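Local atomic coordinates of EpsJ (Vibrio vulnificus, PDB entry 2RET), a protein that forms a complex with the pseudopilin EpsI and probably acts as a minor pseudopilin at the tip of the type II secretion pseudopilus. Residues 28-39 against 142-153; 82-90 against 100-108. One frame throughout, in Å; residues are numbered along the deposited sequence. Where two conformers were deposited one is given.

Overall arrangement
Interaction 1 is the more central of the two, its centre about 7 Å from that of the chain, against about 12 Å for interaction 2. It is mostly apolar and joins the end of helix 10-32 and the following chain to the sheet of strand 148-155. Interaction 2 lies within the other sheet. It pairs two neighbouring strands of a hairpin and adds a lysine, a water-mediated and a salt-bridge contact, the last between partly exposed residues. The contact centres are about 14 Å apart. Asp31 OD2 and Tyr90 OH, 2.6 Å apart, probably share a hydrogen bond between them. Phe32 also packs on Tyr90, and Arg38 forms a salt bridge with Asp106.

Interaction 1 (28-39 against 142-153); sequences MDSDFRQIALRQ and ELTLPAAISVEL
Phe32 turns one ring face to Val151. CG2 of Val151 lies over that face, 3.8 Å from the centroid of the Phe32 ring, in a CH-pi contact. The methyl sits toward the rim, on the side of CE1. At the ring edge, in its plane, is the carbonyl O of Met28, one helical turn earlier. Val151 serves two partners with its two methyls. CG2 takes the ring, while CG1 of Val151 meets the methyl CE of Met28 at 3.4 Å, a tight fit. Met28 is present as selenomethionine. Its chain is straight at chi2 and bends at chi3 (49°), which turns CE toward Val151. Met28 SE faces CD1 of Leu153 at 3.9 Å, the two side chains meeting tip to tip.

Beyond the helix, Ile35 takes over. Its CG1 branch is extended, with chi2 at -172°, and Ile35 CD1 meets CD1 of Ile149 end to end at 3.4 Å, again closer than usual. On the other branch, Ile35 CG2 rests on CD1 of Leu145 at 3.7 Å. Leu37, the centre of an inverse gamma turn, lays CD1 beside CG of Leu145 at 4.0 Å, the two side chains lying alongside and pointing in opposite directions.

The contact ends in a polar bond. The extended side chain of Gln39 gives NE2 to Glu142 O at 2.9 Å. The bond is bent, 133° at the hydrogen, and the amide N lies above the carbonyl plane.

This is the pilin-like packing of an N-terminal helix on an antiparallel sheet. Helical residues 28-32 run roughly antiparallel to strand residues 148-153. Phe68 meets the Phe32 ring, and Tyr165 of strand 159-166 packs on Met28. Val127 and Leu125 of strand 122-130 touch Ile149 and Leu153. Farther along, strand 49-56 places Leu51 on Leu37 and Leu52 on Leu145.

Interaction 2 (82-90 against 100-108); sequences RGEVTKVGY and VWWRYPDTP
Lys87 lays its side chain over the Trp102 indole. The chain runs straight through chi2, and the turn at chi3 (77°) carries CE over one ring face, toward the rim. CG1 of Val100 lies on the opposite face. Lys87 NZ stands 4.9 Å from the centroid of the Trp102 five-membered ring in a cation-pi contact. Lys87 NZ also donates a hydrogen bond to Pro105 O at 3.0 Å, approaching from above the carbonyl plane.

The backbones form an antiparallel ladder. Lys87 and Trp102 are a hydrogen-bonded pair, with Trp102 N to Lys87 O at 2.7 Å. Gly89 and Val100 are the next such pair. Val88 and Trp101 form the non-hydrogen-bonded pair between them. There CG1 of Val88 meets CD1 of Trp101 at 3.7 Å. Thr86 holds OG1 between its backbone N and carbonyl carbon (chi1 59°). From there OG1 shares a water with NE1 of Trp101, which donates to that water in the plane of the indole.

Past the strand, Arg103 brings its guanidinium edge to Glu84. In this salt bridge Arg103 NH2 donates a hydrogen bond to Glu84 OE2 at 3.0 Å, in the guanidinium plane but above the carboxylate plane. The two planes are nearly perpendicular. CE1 of Tyr104 lies over the guanidinium centre. Asn75 takes the other carboxylate oxygen, OE1. Pro105 packs its CG on CG1 of Val85 at 3.9 Å.

The hairpin thus has a mixed hold. Regular backbone bonds join the strands, and beyond strand 100-102 side chains continue the contact. The ammonium of Lys87 bonds to a carbonyl and lies over an indole face, which probably stabilises its charge. The arginine charge is probably balanced by Glu84.

Interaction 1 (28-39 against 142-153)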
loop_
_atom_site.group_PDB
_atom_site.type_symbol
_atom_site.label_atom_id
_atom_site.label_comp_id
_atom_site.label_asym_id
_atom_site.label_seq_id
_atom_site.Cartn_x
_atom_site.Cartn_y
_atom_site.Cartn_z
HETATM N N MSE B 28 21.548 -13.378 1.371
HETATM C CA MSE B 28 21.832 -12.079 1.998
HETATM C C MSE B 28 21.061 -10.937 1.396
HETATM O O MSE B 28 20.675 -10.015 2.104
HETATM C CB MSE B 28 23.303 -11.750 1.886
HETATM C CG MSE B 28 24.170 -12.769 2.561
HETATM SE SE MSE B 28 26.068 -12.347 2.358
HETATM C CE MSE B 28 26.091 -10.464 2.891
ATOM N N ASP B 29 20.833 -10.999 0.091
ATOM C CA ASP B 29 19.988 -10.024 -0.596
ATOM C C ASP B 29 18.590 -10.133 -0.044
ATOM O O ASP B 29 17.939 -9.114 0.224
ATOM C CB ASP B 29 19.942 -10.257 -2.120
ATOM C CG ASP B 29 20.837 -9.302 -2.916
ATOM O OD1 ASP B 29 21.161 -8.221 -2.442
ATOM O OD2 ASP B 29 21.159 -9.587 -4.089
ATOM N N SER B 30 18.125 -11.364 0.128
ATOM C CA SER B 30 16.761 -11.582 0.601
ATOM C C SER B 30 16.570 -10.977 1.992
ATOM O O SER B 30 15.511 -10.423 2.269
ATOM C CB SER B 30 16.369 -13.072 0.585
ATOM O OG SER B 30 16.978 -13.834 1.655
ATOM N N ASP B 31 17.594 -11.084 2.841
ATOM C CA ASP B 31 17.510 -10.671 4.245
ATOM C C ASP B 31 17.746 -9.169 4.429
ATOM O O ASP B 31 16.934 -8.472 5.006
ATOM C CB ASP B 31 18.517 -11.432 5.120
ATOM C CG ASP B 31 18.136 -12.874 5.369
ATOM O OD1 ASP B 31 16.937 -13.238 5.341
ATOM O OD2 ASP B 31 19.070 -13.675 5.635
ATOM N N PHE B 32 18.879 -8.695 3.950
ATOM C CA PHE B 32 19.281 -7.334 4.176
ATOM C C PHE B 32 18.465 -6.299 3.392
ATOM O O PHE B 32 18.413 -5.115 3.790
ATOM C CB PHE B 32 20.767 -7.172 3.911
ATOM C CG PHE B 32 21.627 -7.781 4.956
ATOM C CD1 PHE B 32 21.871 -7.112 6.130
ATOM C CD2 PHE B 32 22.240 -9.004 4.746
ATOM C CE1 PHE B 32 22.677 -7.671 7.104
ATOM C CE2 PHE B 32 23.017 -9.586 5.734
ATOM C CZ PHE B 32 23.242 -8.909 6.918
ATOM N N ARG B 33 17.841 -6.711 2.293
ATOM C CA ARG B 33 16.936 -5.817 1.594
ATOM C C ARG B 33 15.525 -5.744 2.232
ATOM O O ARG B 33 14.737 -4.869 1.868
ATOM C CB ARG B 33 16.824 -6.190 0.116
ATOM C CG ARG B 33 18.068 -5.946 -0.704
ATOM C CD ARG B 33 17.799 -6.498 -2.065
ATOM N NE ARG B 33 18.875 -6.456 -3.049
ATOM C CZ ARG B 33 19.099 -5.456 -3.903
ATOM N NH1 ARG B 33 18.369 -4.355 -3.901
ATOM N NH2 ARG B 33 20.072 -5.579 -4.794
ATOM N N GLN B 34 15.216 -6.660 3.144
ATOM C CA GLN B 34 13.901 -6.746 3.755
ATOM C C GLN B 34 13.951 -6.542 5.277
ATOM O O GLN B 34 13.116 -7.075 6.022
ATOM C CB GLN B 34 13.239 -8.080 3.372
ATOM C CG GLN B 34 13.087 -8.208 1.839
ATOM C CD GLN B 34 11.876 -8.948 1.444
ATOM O OE1 GLN B 34 10.844 -8.365 1.056
ATOM N NE2 GLN B 34 11.964 -10.253 1.537
ATOM N N ILE B 35 14.892 -5.718 5.711
ATOM C CA ILE B 35 15.035 -5.358 7.130
ATOM C C ILE B 35 13.789 -4.596 7.599
ATOM O O ILE B 35 13.322 -3.687 6.913
ATOM C CB ILE B 35 16.311 -4.489 7.395
ATOM C CG1 ILE B 35 17.568 -5.306 7.080
ATOM C CG2 ILE B 35 16.366 -3.992 8.870
ATOM C CD1 ILE B 35 18.913 -4.601 7.489
ATOM N N ALA B 36 13.279 -4.963 8.775
ATOM C CA ALA B 36 12.041 -4.397 9.280
ATOM C C ALA B 36 12.283 -3.464 10.487
ATOM O O ALA B 36 13.147 -3.706 11.333
ATOM C CB ALA B 36 11.037 -5.518 9.612
ATOM N N LEU B 37 11.514 -2.382 10.514
ATOM C CA LEU B 37 11.448 -1.423 11.601
ATOM C C LEU B 37 10.667 -2.050 12.752
ATOM O O LEU B 37 9.515 -1.728 13.005
ATOM C CB LEU B 37 10.804 -0.117 11.093
ATOM C CG LEU B 37 11.020 1.161 11.914
ATOM C CD1 LEU B 37 12.493 1.445 12.080
ATOM C CD2 LEU B 37 10.277 2.345 11.237
ATOM N N ARG B 38 11.330 -2.967 13.450
ATOM C CA ARG B 38 10.719 -3.785 14.500
ATOM C C ARG B 38 11.829 -4.137 15.484
ATOM O O ARG B 38 12.809 -4.775 15.117
ATOM C CB ARG B 38 10.049 -5.034 13.878
ATOM C CG ARG B 38 9.753 -6.243 14.797
ATOM C CD ARG B 38 8.875 -5.897 15.985
ATOM N NE ARG B 38 7.908 -6.944 16.366
ATOM C CZ ARG B 38 8.034 -7.805 17.380
ATOM N NH1 ARG B 38 9.115 -7.812 18.149
ATOM N NH2 ARG B 38 7.061 -8.681 17.627
ATOM N N GLN B 39 11.693 -3.670 16.716
ATOM C CA GLN B 39 12.687 -3.948 17.755
ATOM C C GLN B 39 12.610 -5.407 18.222
ATOM O O GLN B 39 11.522 -5.988 18.298
ATOM C CB GLN B 39 12.484 -3.029 18.949
ATOM C CG GLN B 39 12.993 -1.628 18.723
ATOM C CD GLN B 39 12.603 -0.692 19.840
ATOM O OE1 GLN B 39 11.666 -0.956 20.568
ATOM N NE2 GLN B 39 13.317 0.412 19.973
ATOM N N GLU B 142 17.739 3.512 18.508
ATOM C CA GLU B 142 16.714 2.465 18.624
ATOM C C GLU B 142 15.386 2.893 17.989
ATOM O O GLU B 142 14.448 2.070 17.867
ATOM C CB GLU B 142 16.527 2.056 20.107
ATOM C CG GLU B 142 17.281 0.757 20.493
ATOM C CD GLU B 142 18.641 0.989 21.199
ATOM O OE1 GLU B 142 18.636 1.188 22.440
ATOM O OE2 GLU B 142 19.708 0.927 20.522
ATOM N N LEU B 143 15.322 4.156 17.556
ATOM C CA LEU B 143 14.099 4.735 17.001
ATOM C C LEU B 143 13.977 4.656 15.480
ATOM O O LEU B 143 12.885 4.718 14.961
ATOM C CB LEU B 143 13.968 6.195 17.454
ATOM C CG LEU B 143 13.924 6.411 18.973
ATOM C CD1 LEU B 143 13.745 7.895 19.310
ATOM C CD2 LEU B 143 12.843 5.538 19.607
ATOM N N THR B 144 15.094 4.531 14.779
ATOM C CA THR B 144 15.120 4.545 13.316
ATOM C C THR B 144 16.292 3.672 12.823
ATOM O O THR B 144 17.283 3.480 13.528
ATOM C CB THR B 144 15.210 6.017 12.757
ATOM O OG1 THR B 144 14.952 6.031 11.344
ATOM C CG2 THR B 144 16.598 6.621 12.998
ATOM N N LEU B 145 16.169 3.122 11.623
ATOM C CA LEU B 145 17.232 2.300 11.050
ATOM C C LEU B 145 18.208 3.233 10.372
ATOM O O LEU B 145 17.854 4.366 10.067
ATOM C CB LEU B 145 16.679 1.281 10.042
ATOM C CG LEU B 145 15.915 0.056 10.607
ATOM C CD1 LEU B 145 15.099 -0.579 9.522
ATOM C CD2 LEU B 145 16.884 -0.984 11.263
ATOM N N PRO B 146 19.447 2.774 10.122
ATOM C CA PRO B 146 20.322 3.579 9.266
ATOM C C PRO B 146 19.780 3.606 7.832
ATOM O O PRO B 146 19.162 2.633 7.404
ATOM C CB PRO B 146 21.664 2.823 9.330
ATOM C CG PRO B 146 21.244 1.411 9.557
ATOM C CD PRO B 146 20.096 1.522 10.529
ATOM N N ALA B 147 19.997 4.702 7.103
ATOM C CA ALA B 147 19.514 4.824 5.718
ATOM C C ALA B 147 20.084 3.693 4.802
ATOM O O ALA B 147 19.446 3.275 3.839
ATOM C CB ALA B 147 19.870 6.255 5.149
ATOM N N ALA B 148 21.282 3.220 5.138
ATOM C CA ALA B 148 21.994 2.169 4.399
ATOM C C ALA B 148 22.922 1.367 5.328
ATOM O O ALA B 148 23.339 1.828 6.382
ATOM C CB ALA B 148 22.794 2.760 3.243
ATOM N N ILE B 149 23.207 0.145 4.907
ATOM C CA ILE B 149 24.041 -0.802 5.617
ATOM C C ILE B 149 24.982 -1.411 4.561
ATOM O O ILE B 149 24.558 -1.746 3.483
ATOM C CB ILE B 149 23.135 -1.900 6.308
ATOM C CG1 ILE B 149 22.288 -1.249 7.411
ATOM C CG2 ILE B 149 23.936 -2.984 7.020
ATOM C CD1 ILE B 149 20.918 -1.913 7.601
ATOM N N SER B 150 26.254 -1.530 4.898
ATOM C CA SER B 150 27.278 -2.144 4.054
ATOM C C SER B 150 27.735 -3.380 4.819
ATOM O O SER B 150 28.195 -3.283 5.945
ATOM C CB SER B 150 28.489 -1.195 3.829
ATOM O OG SER B 150 29.521 -1.818 3.031
ATOM N N VAL B 151 27.569 -4.530 4.186
ATOM C CA VAL B 151 27.978 -5.804 4.719
ATOM C C VAL B 151 29.219 -6.236 3.952
ATOM O O VAL B 151 29.163 -6.436 2.754
ATOM C CB VAL B 151 26.828 -6.840 4.609
ATOM C CG1 VAL B 151 27.289 -8.213 5.195
ATOM C CG2 VAL B 151 25.591 -6.295 5.357
ATOM N N GLU B 152 30.344 -6.343 4.666
ATOM C CA GLU B 152 31.592 -6.802 4.094
ATOM C C GLU B 152 32.037 -8.171 4.628
ATOM O O GLU B 152 32.086 -8.390 5.804
ATOM C CB GLU B 152 32.684 -5.769 4.354
ATOM C CG GLU B 152 34.009 -6.125 3.692
ATOM C CD GLU B 152 35.055 -5.085 3.975
ATOM O OE1 GLU B 152 35.556 -5.047 5.138
ATOM O OE2 GLU B 152 35.339 -4.301 3.028
ATOM N N LEU B 153 32.379 -9.071 3.708
ATOM C CA LEU B 153 32.951 -10.389 4.008
ATOM C C LEU B 153 34.392 -10.426 3.537
ATOM O O LEU B 153 34.714 -9.903 2.491
ATOM C CB LEU B 153 32.167 -11.487 3.277
ATOM C CG LEU B 153 30.648 -11.495 3.517
ATOM C CD1 LEU B 153 29.977 -12.536 2.652
ATOM C CD2 LEU B 153 30.402 -11.771 4.976
#

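Interaction 2 (82-90 against 100-108)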
loop_
_atom_site.group_PDB
_atom_site.type_symbol
_atom_site.label_atom_id
_atom_site.label_comp_id
_atom_site.label_asym_id
_atom_site.label_seq_id
_atom_site.Cartn_x
_atom_site.Cartn_y
_atom_site.Cartn_z
ATOM N N ARG B 82 -0.633 -7.582 8.004
ATOM C CA ARG B 82 -0.413 -7.801 6.592
ATOM C C ARG B 82 0.928 -8.460 6.352
ATOM O O ARG B 82 1.061 -9.289 5.525
ATOM C CB ARG B 82 -0.450 -6.455 5.860
ATOM C CG ARG B 82 -1.773 -5.710 5.997
ATOM C CD ARG B 82 -2.730 -6.022 4.864
ATOM N NE ARG B 82 -3.174 -7.413 4.887
ATOM C CZ ARG B 82 -2.714 -8.385 4.101
ATOM N NH1 ARG B 82 -1.770 -8.167 3.181
ATOM N NH2 ARG B 82 -3.204 -9.602 4.245
ATOM N N GLY B 83 1.924 -8.024 7.091
ATOM C CA GLY B 83 3.303 -8.526 6.961
ATOM C C GLY B 83 3.635 -9.432 8.123
ATOM O O GLY B 83 3.289 -9.118 9.235
ATOM N N GLU B 84 4.225 -10.587 7.852
ATOM C CA GLU B 84 4.743 -11.464 8.883
ATOM C C GLU B 84 6.235 -11.167 9.048
ATOM O O GLU B 84 7.011 -11.327 8.096
ATOM C CB GLU B 84 4.513 -12.911 8.464
ATOM C CG GLU B 84 4.445 -13.912 9.584
ATOM C CD GLU B 84 3.316 -13.672 10.563
ATOM O OE1 GLU B 84 2.278 -13.069 10.191
ATOM O OE2 GLU B 84 3.475 -14.098 11.735
ATOM N N VAL B 85 6.612 -10.689 10.227
ATOM C CA VAL B 85 7.999 -10.326 10.546
ATOM C C VAL B 85 8.673 -11.564 11.181
ATOM O O VAL B 85 8.124 -12.184 12.116
ATOM C CB VAL B 85 8.084 -9.077 11.485
ATOM C CG1 VAL B 85 9.544 -8.717 11.828
ATOM C CG2 VAL B 85 7.366 -7.849 10.870
ATOM N N THR B 86 9.808 -11.964 10.601
ATOM C CA THR B 86 10.655 -13.042 11.127
ATOM C C THR B 86 11.928 -12.422 11.666
ATOM O O THR B 86 12.058 -11.215 11.712
ATOM C CB THR B 86 10.997 -14.084 10.038
ATOM O OG1 THR B 86 11.670 -13.437 8.944
ATOM C CG2 THR B 86 9.699 -14.831 9.554
ATOM N N LYS B 87 12.868 -13.225 12.127
ATOM C CA LYS B 87 14.101 -12.672 12.705
ATOM C C LYS B 87 15.253 -13.503 12.158
ATOM O O LYS B 87 15.115 -14.717 12.004
ATOM C CB LYS B 87 14.004 -12.702 14.235
ATOM C CG LYS B 87 15.206 -12.192 14.999
ATOM C CD LYS B 87 14.940 -12.109 16.459
ATOM C CE LYS B 87 14.990 -13.440 17.163
ATOM N NZ LYS B 87 14.555 -13.252 18.571
ATOM N N VAL B 88 16.337 -12.835 11.763
ATOM C CA VAL B 88 17.497 -13.493 11.168
ATOM C C VAL B 88 18.812 -12.929 11.790
ATOM O O VAL B 88 18.856 -11.814 12.255
ATOM C CB VAL B 88 17.559 -13.308 9.624
ATOM C CG1 VAL B 88 16.269 -13.776 8.975
ATOM C CG2 VAL B 88 17.886 -11.866 9.272
ATOM N N GLY B 89 19.863 -13.723 11.803
ATOM C CA GLY B 89 21.187 -13.209 12.109
ATOM C C GLY B 89 22.301 -13.873 11.332
ATOM O O GLY B 89 22.096 -14.840 10.654
ATOM N N TYR B 90 23.496 -13.301 11.401
ATOM C CA TYR B 90 24.663 -13.864 10.712
ATOM C C TYR B 90 25.806 -13.909 11.729
ATOM O O TYR B 90 25.901 -13.055 12.618
ATOM C CB TYR B 90 25.054 -13.019 9.475
ATOM C CG TYR B 90 24.108 -13.152 8.302
ATOM C CD1 TYR B 90 22.865 -12.527 8.286
ATOM C CD2 TYR B 90 24.438 -13.952 7.216
ATOM C CE1 TYR B 90 22.001 -12.697 7.205
ATOM C CE2 TYR B 90 23.591 -14.108 6.168
ATOM C CZ TYR B 90 22.382 -13.481 6.160
ATOM O OH TYR B 90 21.583 -13.667 5.068
ATOM N N VAL B 100 21.240 -17.548 10.735
ATOM C CA VAL B 100 20.367 -18.082 11.749
ATOM C C VAL B 100 19.011 -17.438 11.580
ATOM O O VAL B 100 18.924 -16.276 11.294
ATOM C CB VAL B 100 20.860 -17.822 13.187
ATOM C CG1 VAL B 100 19.988 -18.623 14.179
ATOM C CG2 VAL B 100 22.390 -18.155 13.355
ATOM N N TRP B 101 17.964 -18.211 11.774
ATOM C CA TRP B 101 16.616 -17.787 11.399
ATOM C C TRP B 101 15.657 -18.175 12.482
ATOM O O TRP B 101 15.697 -19.310 12.960
ATOM C CB TRP B 101 16.196 -18.493 10.111
ATOM C CG TRP B 101 14.854 -18.091 9.613
ATOM C CD1 TRP B 101 14.564 -17.043 8.797
ATOM C CD2 TRP B 101 13.603 -18.742 9.887
ATOM N NE1 TRP B 101 13.211 -17.007 8.523
ATOM C CE2 TRP B 101 12.598 -18.029 9.196
ATOM C CE3 TRP B 101 13.238 -19.847 10.657
ATOM C CZ2 TRP B 101 11.253 -18.407 9.222
ATOM C CZ3 TRP B 101 11.907 -20.221 10.688
ATOM C CH2 TRP B 101 10.929 -19.504 9.969
ATOM N N TRP B 102 14.801 -17.242 12.853
ATOM C CA TRP B 102 13.712 -17.499 13.763
ATOM C C TRP B 102 12.397 -17.071 13.149
ATOM O O TRP B 102 12.293 -16.014 12.555
ATOM C CB TRP B 102 13.900 -16.742 15.064
ATOM C CG TRP B 102 15.097 -17.132 15.876
ATOM C CD1 TRP B 102 15.136 -18.030 16.908
ATOM C CD2 TRP B 102 16.428 -16.615 15.746
ATOM N NE1 TRP B 102 16.397 -18.088 17.437
ATOM C CE2 TRP B 102 17.213 -17.234 16.743
ATOM C CE3 TRP B 102 17.031 -15.692 14.880
ATOM C CZ2 TRP B 102 18.579 -16.934 16.917
ATOM C CZ3 TRP B 102 18.371 -15.400 15.049
ATOM C CH2 TRP B 102 19.137 -16.030 16.043
ATOM N N ARG B 103 11.382 -17.904 13.339
ATOM C CA ARG B 103 10.036 -17.633 12.841
ATOM C C ARG B 103 9.367 -16.417 13.501
ATOM O O ARG B 103 8.647 -15.684 12.841
ATOM C CB ARG B 103 9.178 -18.896 13.024
ATOM C CG ARG B 103 7.715 -18.756 12.704
ATOM C CD ARG B 103 7.430 -18.531 11.235
ATOM N NE ARG B 103 5.996 -18.266 11.092
ATOM C CZ ARG B 103 5.427 -17.080 11.250
ATOM N NH1 ARG B 103 6.166 -16.018 11.508
ATOM N NH2 ARG B 103 4.108 -16.953 11.135
ATOM N N TYR B 104 9.582 -16.228 14.796
ATOM C CA TYR B 104 9.026 -15.095 15.543
ATOM C C TYR B 104 10.125 -14.171 16.029
ATOM O O TYR B 104 11.142 -14.653 16.527
ATOM C CB TYR B 104 8.198 -15.596 16.742
ATOM C CG TYR B 104 7.091 -16.509 16.284
ATOM C CD1 TYR B 104 6.004 -16.007 15.540
ATOM C CD2 TYR B 104 7.154 -17.881 16.510
ATOM C CE1 TYR B 104 4.995 -16.861 15.068
ATOM C CE2 TYR B 104 6.149 -18.741 16.021
ATOM C CZ TYR B 104 5.069 -18.214 15.317
ATOM O OH TYR B 104 4.079 -19.061 14.845
ATOM N N PRO B 105 9.921 -12.847 15.941
ATOM C CA PRO B 105 10.943 -11.923 16.451
ATOM C C PRO B 105 11.119 -11.958 17.970
ATOM O O PRO B 105 12.159 -11.533 18.472
ATOM C CB PRO B 105 10.425 -10.535 16.031
ATOM C CG PRO B 105 9.262 -10.767 15.139
ATOM C CD PRO B 105 8.726 -12.126 15.464
ATOM N N ASP B 106 10.101 -12.419 18.697
ATOM C CA ASP B 106 10.195 -12.566 20.139
ATOM C C ASP B 106 10.183 -14.044 20.440
ATOM O O ASP B 106 9.160 -14.694 20.310
ATOM C CB ASP B 106 9.066 -11.815 20.846
ATOM C CG ASP B 106 9.134 -10.307 20.602
ATOM O OD1 ASP B 106 10.236 -9.750 20.338
ATOM O OD2 ASP B 106 8.071 -9.673 20.667
ATOM N N THR B 107 11.343 -14.552 20.842
ATOM C CA THR B 107 11.622 -15.974 20.863
ATOM C C THR B 107 12.359 -16.368 22.168
ATOM O O THR B 107 13.423 -15.796 22.471
ATOM C CB THR B 107 12.477 -16.316 19.636
ATOM O OG1 THR B 107 12.434 -17.721 19.383
ATOM C CG2 THR B 107 13.901 -15.844 19.821
ATOM N N PRO B 108 11.806 -17.340 22.943
ATOM C CA PRO B 108 12.444 -17.812 24.175
ATOM C C PRO B 108 13.902 -18.233 23.983
ATOM O O PRO B 108 14.362 -19.172 24.637
ATOM C CB PRO B 108 11.599 -19.033 24.567
ATOM C CG PRO B 108 10.285 -18.791 23.961
ATOM C CD PRO B 108 10.542 -18.059 22.683
HETATM O O HOH W 1 12.376 -14.768 6.708
#